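Local coordinates for IL-4-inducing protein (PDB 4EL6), which triggers interleukin-4 release from basophils by binding IgE through a crystallin fold, without need of antigen, at residues S39-V45 / L70-I76; E51-Y56 / K91-K97. All blocks are in the same frame, centred on the assembly; numbering follows the deposited sequence.

Interaction 1: S39-V45 / L70-I76; sequences SVCVPFV and LGHGTCI
In this beta/gamma-crystallin fold, strand 39-41 pairs antiparallel with the edge strand 75-76, and the turn in residues 71-74 faces residues 42-45, which follow strand 39-41. Residues 39 to 44 are extended. Ser39 turns its OG (chi1 p) to the backbone of Glu14 and Glu17. Val40 and Ile76 form a hydrogen-bonded pair, with Val40 N to Ile76 O 3.2 Å and Ile76 N to Val40 O 2.7 Å. Val40 is a t rotamer, and its CG1 lies 3.8 Å from Leu70 CD2. Cys41 faces Cys75 as a non-hydrogen-bonded pair, CA to CA only 4.0 Å. Both cysteines are m rotamers, and their disulfide, SG to SG 2.1 Å with chi3 of 109°, ties the two strands directly. Val42 N then donates to Thr74 O at 2.9 Å. The Val42 side chain (t) points toward segment 70-76, CG2 3.8 Å from Leu70 CB. Gly71 to Thr74 form a type II turn, closed by Thr74 N to Gly71 O at 3.1 Å. Gly73, at positive phi, gives weak hydrogen bonds from its N to Val42 O (2.8 Å) and Pro43 O (3.1 Å). Phe44 lies flat on Gly73: Gly73 CA sits 3.2 Å from the ring centroid, a CH-pi contact where a side chain would clash. Last, Val45 N donates to His72 ND1 at 3.2 Å, at the edge of the imidazole.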
loop_
_atom_site.group_PDB
_atom_site.type_symbol
_atom_site.label_atom_id
_atom_site.label_comp_id
_atom_site.label_asym_id
_atom_site.label_seq_id
_atom_site.Cartn_x
_atom_site.Cartn_y
_atom_site.Cartn_z
ATOM N N SER A 39 4.051 -8.305 -5.150
ATOM C CA SER A 39 2.861 -8.412 -4.358
ATOM C C SER A 39 2.932 -7.508 -3.124
ATOM O O SER A 39 3.978 -7.146 -2.715
ATOM C CB SER A 39 2.549 -9.889 -3.970
ATOM O OG SER A 39 3.666 -10.518 -3.432
ATOM N N VAL A 40 1.778 -7.184 -2.549
ATOM C CA VAL A 40 1.671 -6.247 -1.450
ATOM C C VAL A 40 0.572 -6.746 -0.537
ATOM O O VAL A 40 -0.478 -7.157 -1.003
ATOM C CB VAL A 40 1.280 -4.864 -1.972
ATOM C CG1 VAL A 40 1.074 -3.902 -0.864
ATOM C CG2 VAL A 40 2.295 -4.378 -3.005
ATOM N N CYS A 41 0.808 -6.672 0.776
ATOM C CA CYS A 41 -0.188 -7.056 1.753
ATOM C C CYS A 41 -0.223 -6.051 2.908
ATOM O O CYS A 41 0.753 -5.396 3.226
ATOM C CB CYS A 41 0.210 -8.346 2.410
ATOM S SG CYS A 41 0.289 -9.773 1.281
ATOM N N VAL A 42 -1.332 -6.095 3.626
ATOM C CA VAL A 42 -1.508 -5.461 4.917
ATOM C C VAL A 42 -1.971 -6.539 5.893
ATOM O O VAL A 42 -2.919 -7.260 5.604
ATOM C CB VAL A 42 -2.572 -4.359 4.882
ATOM C CG1 VAL A 42 -2.660 -3.715 6.254
ATOM C CG2 VAL A 42 -2.295 -3.342 3.780
ATOM N N PRO A 43 -1.280 -6.663 7.002
ATOM C CA PRO A 43 -1.656 -7.715 7.975
ATOM C C PRO A 43 -3.076 -7.558 8.520
ATOM O O PRO A 43 -3.647 -6.451 8.579
ATOM C CB PRO A 43 -0.598 -7.581 9.072
ATOM C CG PRO A 43 0.525 -6.861 8.480
ATOM C CD PRO A 43 -0.014 -5.998 7.357
ATOM N N PHE A 44 -3.643 -8.697 8.951
ATOM C CA PHE A 44 -4.876 -8.710 9.624
ATOM C C PHE A 44 -4.707 -8.101 10.996
ATOM O O PHE A 44 -3.657 -8.202 11.566
ATOM C CB PHE A 44 -5.359 -10.147 9.753
ATOM C CG PHE A 44 -6.186 -10.599 8.588
ATOM C CD1 PHE A 44 -7.505 -10.191 8.480
ATOM C CD2 PHE A 44 -5.653 -11.452 7.602
ATOM C CE1 PHE A 44 -8.281 -10.621 7.407
ATOM C CE2 PHE A 44 -6.434 -11.924 6.545
ATOM C CZ PHE A 44 -7.746 -11.497 6.431
ATOM N N VAL A 45 -5.752 -7.468 11.472
ATOM C CA VAL A 45 -5.837 -6.921 12.799
ATOM C C VAL A 45 -6.970 -7.675 13.528
ATOM O O VAL A 45 -6.724 -8.706 14.154
ATOM C CB VAL A 45 -6.139 -5.403 12.669
ATOM C CG1 VAL A 45 -6.586 -4.807 13.989
ATOM C CG2 VAL A 45 -4.888 -4.701 12.184
ATOM N N LEU A 70 -5.628 -0.659 0.033
ATOM C CA LEU A 70 -5.617 -1.995 0.648
ATOM C C LEU A 70 -5.967 -1.832 2.095
ATOM O O LEU A 70 -5.344 -1.043 2.849
ATOM C CB LEU A 70 -4.244 -2.706 0.633
ATOM C CG LEU A 70 -3.538 -2.987 -0.668
ATOM C CD1 LEU A 70 -2.654 -1.870 -1.163
ATOM C CD2 LEU A 70 -2.714 -4.255 -0.361
ATOM N N GLY A 71 -6.999 -2.551 2.471
ATOM C CA GLY A 71 -7.359 -2.691 3.888
ATOM C C GLY A 71 -6.642 -3.821 4.638
ATOM O O GLY A 71 -5.889 -4.623 4.084
ATOM N N HIS A 72 -6.864 -3.892 5.957
ATOM C CA HIS A 72 -6.190 -4.874 6.717
ATOM C C HIS A 72 -6.652 -6.253 6.275
ATOM O O HIS A 72 -7.856 -6.507 5.969
ATOM C CB HIS A 72 -6.432 -4.736 8.227
ATOM C CG HIS A 72 -7.788 -5.188 8.677
ATOM N ND1 HIS A 72 -7.971 -6.312 9.457
ATOM C CD2 HIS A 72 -9.070 -4.666 8.426
ATOM C CE1 HIS A 72 -9.292 -6.481 9.670
ATOM N NE2 HIS A 72 -9.968 -5.493 9.042
ATOM N N GLY A 73 -5.654 -7.118 6.258
ATOM C CA GLY A 73 -5.811 -8.514 5.836
ATOM C C GLY A 73 -5.852 -8.710 4.318
ATOM O O GLY A 73 -5.937 -9.846 3.882
ATOM N N THR A 74 -5.760 -7.663 3.508
ATOM C CA THR A 74 -5.792 -7.781 2.050
ATOM C C THR A 74 -4.339 -7.991 1.513
ATOM O O THR A 74 -3.389 -7.288 1.969
ATOM C CB THR A 74 -6.412 -6.514 1.418
ATOM O OG1 THR A 74 -7.822 -6.568 1.746
ATOM C CG2 THR A 74 -6.253 -6.467 -0.175
ATOM N N CYS A 75 -4.184 -8.933 0.568
ATOM C CA CYS A 75 -3.008 -8.990 -0.311
ATOM C C CYS A 75 -3.391 -8.737 -1.777
ATOM O O CYS A 75 -4.531 -9.136 -2.234
ATOM C CB CYS A 75 -2.341 -10.358 -0.255
ATOM S SG CYS A 75 -1.583 -10.705 1.337
ATOM N N ILE A 76 -2.560 -7.983 -2.488
ATOM C CA ILE A 76 -2.591 -8.036 -3.926
ATOM C C ILE A 76 -1.544 -9.036 -4.407
ATOM O O ILE A 76 -0.356 -8.804 -4.307
ATOM C CB ILE A 76 -2.404 -6.640 -4.547
ATOM C CG1 ILE A 76 -3.501 -5.718 -4.034
ATOM C CG2 ILE A 76 -2.396 -6.804 -6.067
ATOM C CD1 ILE A 76 -3.262 -4.299 -4.382
#

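Interaction 2: E51-Y56 / K91-K97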
loop_
_atom_site.group_PDB
_atom_site.type_symbol
_atom_site.label_atom_id
_atom_site.label_comp_id
_atom_site.label_asym_id
_atom_site.label_seq_id
_atom_site.Cartn_x
_atom_site.Cartn_y
_atom_site.Cartn_z
ATOM N N GLU A 51 -7.001 1.956 14.779
ATOM C CA GLU A 51 -8.102 0.995 14.547
ATOM C C GLU A 51 -7.578 -0.083 13.560
ATOM O O GLU A 51 -6.523 -0.803 13.809
ATOM C CB GLU A 51 -9.364 1.788 14.056
ATOM C CG GLU A 51 -10.659 1.014 13.764
ATOM C CD GLU A 51 -11.007 -0.097 14.775
ATOM O OE1 GLU A 51 -10.632 -0.014 15.975
ATOM O OE2 GLU A 51 -11.690 -1.074 14.366
ATOM N N ARG A 52 -8.238 -0.120 12.409
ATOM C CA ARG A 52 -7.805 -0.944 11.332
ATOM C C ARG A 52 -6.986 -0.067 10.406
ATOM O O ARG A 52 -7.466 0.979 9.962
ATOM C CB ARG A 52 -9.012 -1.554 10.643
ATOM C CG ARG A 52 -9.886 -2.317 11.653
ATOM C CD ARG A 52 -11.240 -2.695 11.109
ATOM N NE ARG A 52 -12.126 -1.550 10.970
ATOM C CZ ARG A 52 -13.162 -1.507 10.130
ATOM N NH1 ARG A 52 -13.445 -2.531 9.328
ATOM N NH2 ARG A 52 -13.916 -0.424 10.074
ATOM N N PRO A 53 -5.738 -0.496 10.116
ATOM C CA PRO A 53 -4.941 0.230 9.140
ATOM C C PRO A 53 -5.532 0.133 7.740
ATOM O O PRO A 53 -6.234 -0.834 7.388
ATOM C CB PRO A 53 -3.606 -0.465 9.178
ATOM C CG PRO A 53 -3.887 -1.824 9.710
ATOM C CD PRO A 53 -5.028 -1.657 10.648
ATOM N N TYR A 54 -5.343 1.207 6.965
ATOM C CA TYR A 54 -5.753 1.199 5.555
ATOM C C TYR A 54 -4.672 1.941 4.803
ATOM O O TYR A 54 -4.263 2.993 5.260
ATOM C CB TYR A 54 -7.127 1.872 5.321
ATOM C CG TYR A 54 -7.680 1.565 3.951
ATOM C CD1 TYR A 54 -7.319 2.327 2.839
ATOM C CD2 TYR A 54 -8.570 0.545 3.752
ATOM C CE1 TYR A 54 -7.755 2.027 1.584
ATOM C CE2 TYR A 54 -9.048 0.233 2.499
ATOM C CZ TYR A 54 -8.655 1.011 1.405
ATOM O OH TYR A 54 -9.094 0.704 0.170
ATOM N N TRP A 55 -4.200 1.399 3.673
ATOM C CA TRP A 55 -3.069 1.992 2.977
ATOM C C TRP A 55 -3.436 2.382 1.562
ATOM O O TRP A 55 -4.101 1.626 0.869
ATOM C CB TRP A 55 -1.911 1.027 2.951
ATOM C CG TRP A 55 -1.275 0.747 4.287
ATOM C CD1 TRP A 55 -1.699 -0.143 5.284
ATOM C CD2 TRP A 55 -0.100 1.383 4.795
ATOM N NE1 TRP A 55 -0.832 -0.086 6.384
ATOM C CE2 TRP A 55 0.171 0.782 6.111
ATOM C CE3 TRP A 55 0.812 2.334 4.275
ATOM C CZ2 TRP A 55 1.295 1.137 6.823
ATOM C CZ3 TRP A 55 1.942 2.650 5.039
ATOM C CH2 TRP A 55 2.128 2.060 6.291
ATOM N N TYR A 56 -3.038 3.576 1.121
ATOM C CA TYR A 56 -3.147 3.986 -0.272
ATOM C C TYR A 56 -1.780 4.049 -0.936
ATOM O O TYR A 56 -0.794 4.628 -0.417
ATOM C CB TYR A 56 -3.799 5.362 -0.340
ATOM C CG TYR A 56 -5.295 5.334 -0.161
ATOM C CD1 TYR A 56 -6.086 4.664 -1.081
ATOM C CD2 TYR A 56 -5.902 5.954 0.942
ATOM C CE1 TYR A 56 -7.467 4.646 -0.933
ATOM C CE2 TYR A 56 -7.279 5.872 1.084
ATOM C CZ TYR A 56 -8.014 5.288 0.105
ATOM O OH TYR A 56 -9.394 5.245 0.260
ATOM N N LYS A 91 0.424 6.375 1.352
ATOM C CA LYS A 91 -0.212 7.040 2.514
ATOM C C LYS A 91 -0.802 6.014 3.472
ATOM O O LYS A 91 -1.460 5.107 3.047
ATOM C CB LYS A 91 -1.253 8.039 2.141
ATOM C CG LYS A 91 -1.687 8.893 3.317
ATOM C CD LYS A 91 -2.621 10.016 2.904
ATOM C CE LYS A 91 -1.793 11.229 2.507
ATOM N NZ LYS A 91 -2.572 12.493 2.565
ATOM N N ARG A 92 -0.434 6.134 4.727
ATOM C CA ARG A 92 -0.994 5.321 5.804
ATOM C C ARG A 92 -2.182 6.023 6.444
ATOM O O ARG A 92 -2.110 7.207 6.821
ATOM C CB ARG A 92 0.058 5.030 6.873
ATOM C CG ARG A 92 -0.446 4.173 8.055
ATOM C CD ARG A 92 0.629 3.941 9.125
ATOM N NE ARG A 92 0.032 3.331 10.290
ATOM C CZ ARG A 92 0.668 3.127 11.445
ATOM N NH1 ARG A 92 1.959 3.436 11.596
ATOM N NH2 ARG A 92 -0.004 2.618 12.480
ATOM N N CYS A 93 -3.304 5.303 6.448
ATOM C CA CYS A 93 -4.527 5.811 6.967
ATOM C C CYS A 93 -5.195 4.866 7.952
ATOM O O CYS A 93 -4.658 3.813 8.334
ATOM C CB CYS A 93 -5.453 6.053 5.792
ATOM S SG CYS A 93 -4.687 7.097 4.493
ATOM N N ILE A 94 -6.411 5.267 8.346
ATOM C CA ILE A 94 -7.188 4.508 9.319
ATOM C C ILE A 94 -8.523 4.234 8.721
ATOM O O ILE A 94 -9.111 5.119 8.060
ATOM C CB ILE A 94 -7.360 5.283 10.632
ATOM C CG1 ILE A 94 -6.031 5.337 11.350
ATOM C CG2 ILE A 94 -8.405 4.607 11.543
ATOM C CD1 ILE A 94 -6.010 6.374 12.457
ATOM N N GLN A 95 -9.019 3.012 8.883
ATOM C CA GLN A 95 -10.384 2.702 8.475
ATOM C C GLN A 95 -11.204 2.595 9.767
ATOM O O GLN A 95 -10.838 1.798 10.624
ATOM C CB GLN A 95 -10.434 1.369 7.751
ATOM C CG GLN A 95 -11.776 1.074 7.145
ATOM C CD GLN A 95 -11.740 -0.179 6.320
ATOM O OE1 GLN A 95 -11.158 -1.185 6.732
ATOM N NE2 GLN A 95 -12.368 -0.126 5.136
ATOM N N THR A 96 -12.267 3.399 9.883
ATOM C CA THR A 96 -13.085 3.484 11.119
ATOM C C THR A 96 -14.019 2.301 11.172
ATOM O O THR A 96 -14.338 1.704 10.112
ATOM C CB THR A 96 -13.980 4.761 11.197
ATOM O OG1 THR A 96 -14.919 4.788 10.110
ATOM C CG2 THR A 96 -13.162 6.007 11.161
ATOM N N LYS A 97 -14.482 1.965 12.381
ATOM C CA LYS A 97 -15.384 0.811 12.566
ATOM C C LYS A 97 -16.614 0.851 11.622
ATOM O O LYS A 97 -17.145 -0.188 11.242
ATOM C CB LYS A 97 -15.808 0.699 14.034
ATOM C CG LYS A 97 -14.668 0.339 15.010
ATOM C CD LYS A 97 -14.573 -1.161 15.373
ATOM C CE LYS A 97 -13.716 -1.392 16.625
ATOM N NZ LYS A 97 -12.843 -2.597 16.539
HETATM O O HOH W 1 -8.669 -1.875 6.939
#
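Strands 52-56 and 91-95 form an antiparallel pair in one of the two sheets of the beta/gamma-crystallin fold. Their axes approach to 4.3 Å, with 137° between their N-to-C directions. Two full hydrogen-bonded pairs hold the middle and one end. Tyr54 N reaches Cys93 O at 3.0 Å, and Cys93 N returns to Tyr54 O at 2.8 Å. Tyr56 N reaches Lys91 O at 2.9 Å, and Lys91 N returns to Tyr56 O at 2.8 Å. At the other end Gln95 N donates to Arg52 O at 2.8 Å. Pro53 has no amide hydrogen, but its O accepts from a water at 2.7 Å. The same water donates to Gln95 OE1 at 2.6 Å, while Gln95 NE2 is satisfied by Gly99 O. A salt-bridge network closes this end. Poorly ordered Lys97 gives a weak hydrogen bond from NZ to Glu51 OE2 at 2.9 Å. Arg52 NE forms a salt bridge with Glu51 OE2 at 3.5 Å within segment 51-56, but has no hydrogen-bond partner. Arg92 CB lies over the face of Trp55, 3.7 Å from the centroid of its six-membered ring, a CH-pi contact. Their polar ends bond outside the two strands: Trp55 NE1 to Tyr7 O, Arg92 NH1 to Tyr25 O. Cys93 SG, disulfide-bonded to Cys103, meets the Tyr56 ring edge, 3.9 Å from CD2. Strand 52-58 is central in its three-stranded sheet, between the two outer strands 67-71 and 89-95.

Overall arrangement
Interactions 1 and 2 meet along one sheet. Strand 67-71 of interaction 1 neighbours strand 52-58 of interaction 2, with Leu70 O 2.8 Å from Trp55 N, a probable hydrogen bond. After strand 67-71 the chain crosses to the other sheet, where 75-76 pairs with 39-41, so interaction 1 spans both sheets and interaction 2 stays within one. Val42 CG2 packs 3.6 Å from Trp55 CD1 in the buried part they share. Both are partly buried. Interaction 1 relies on a direct disulfide, backbone bonds and apolar contacts. Interaction 2 relies on a longer backbone ladder, with charges and water at its exposed end.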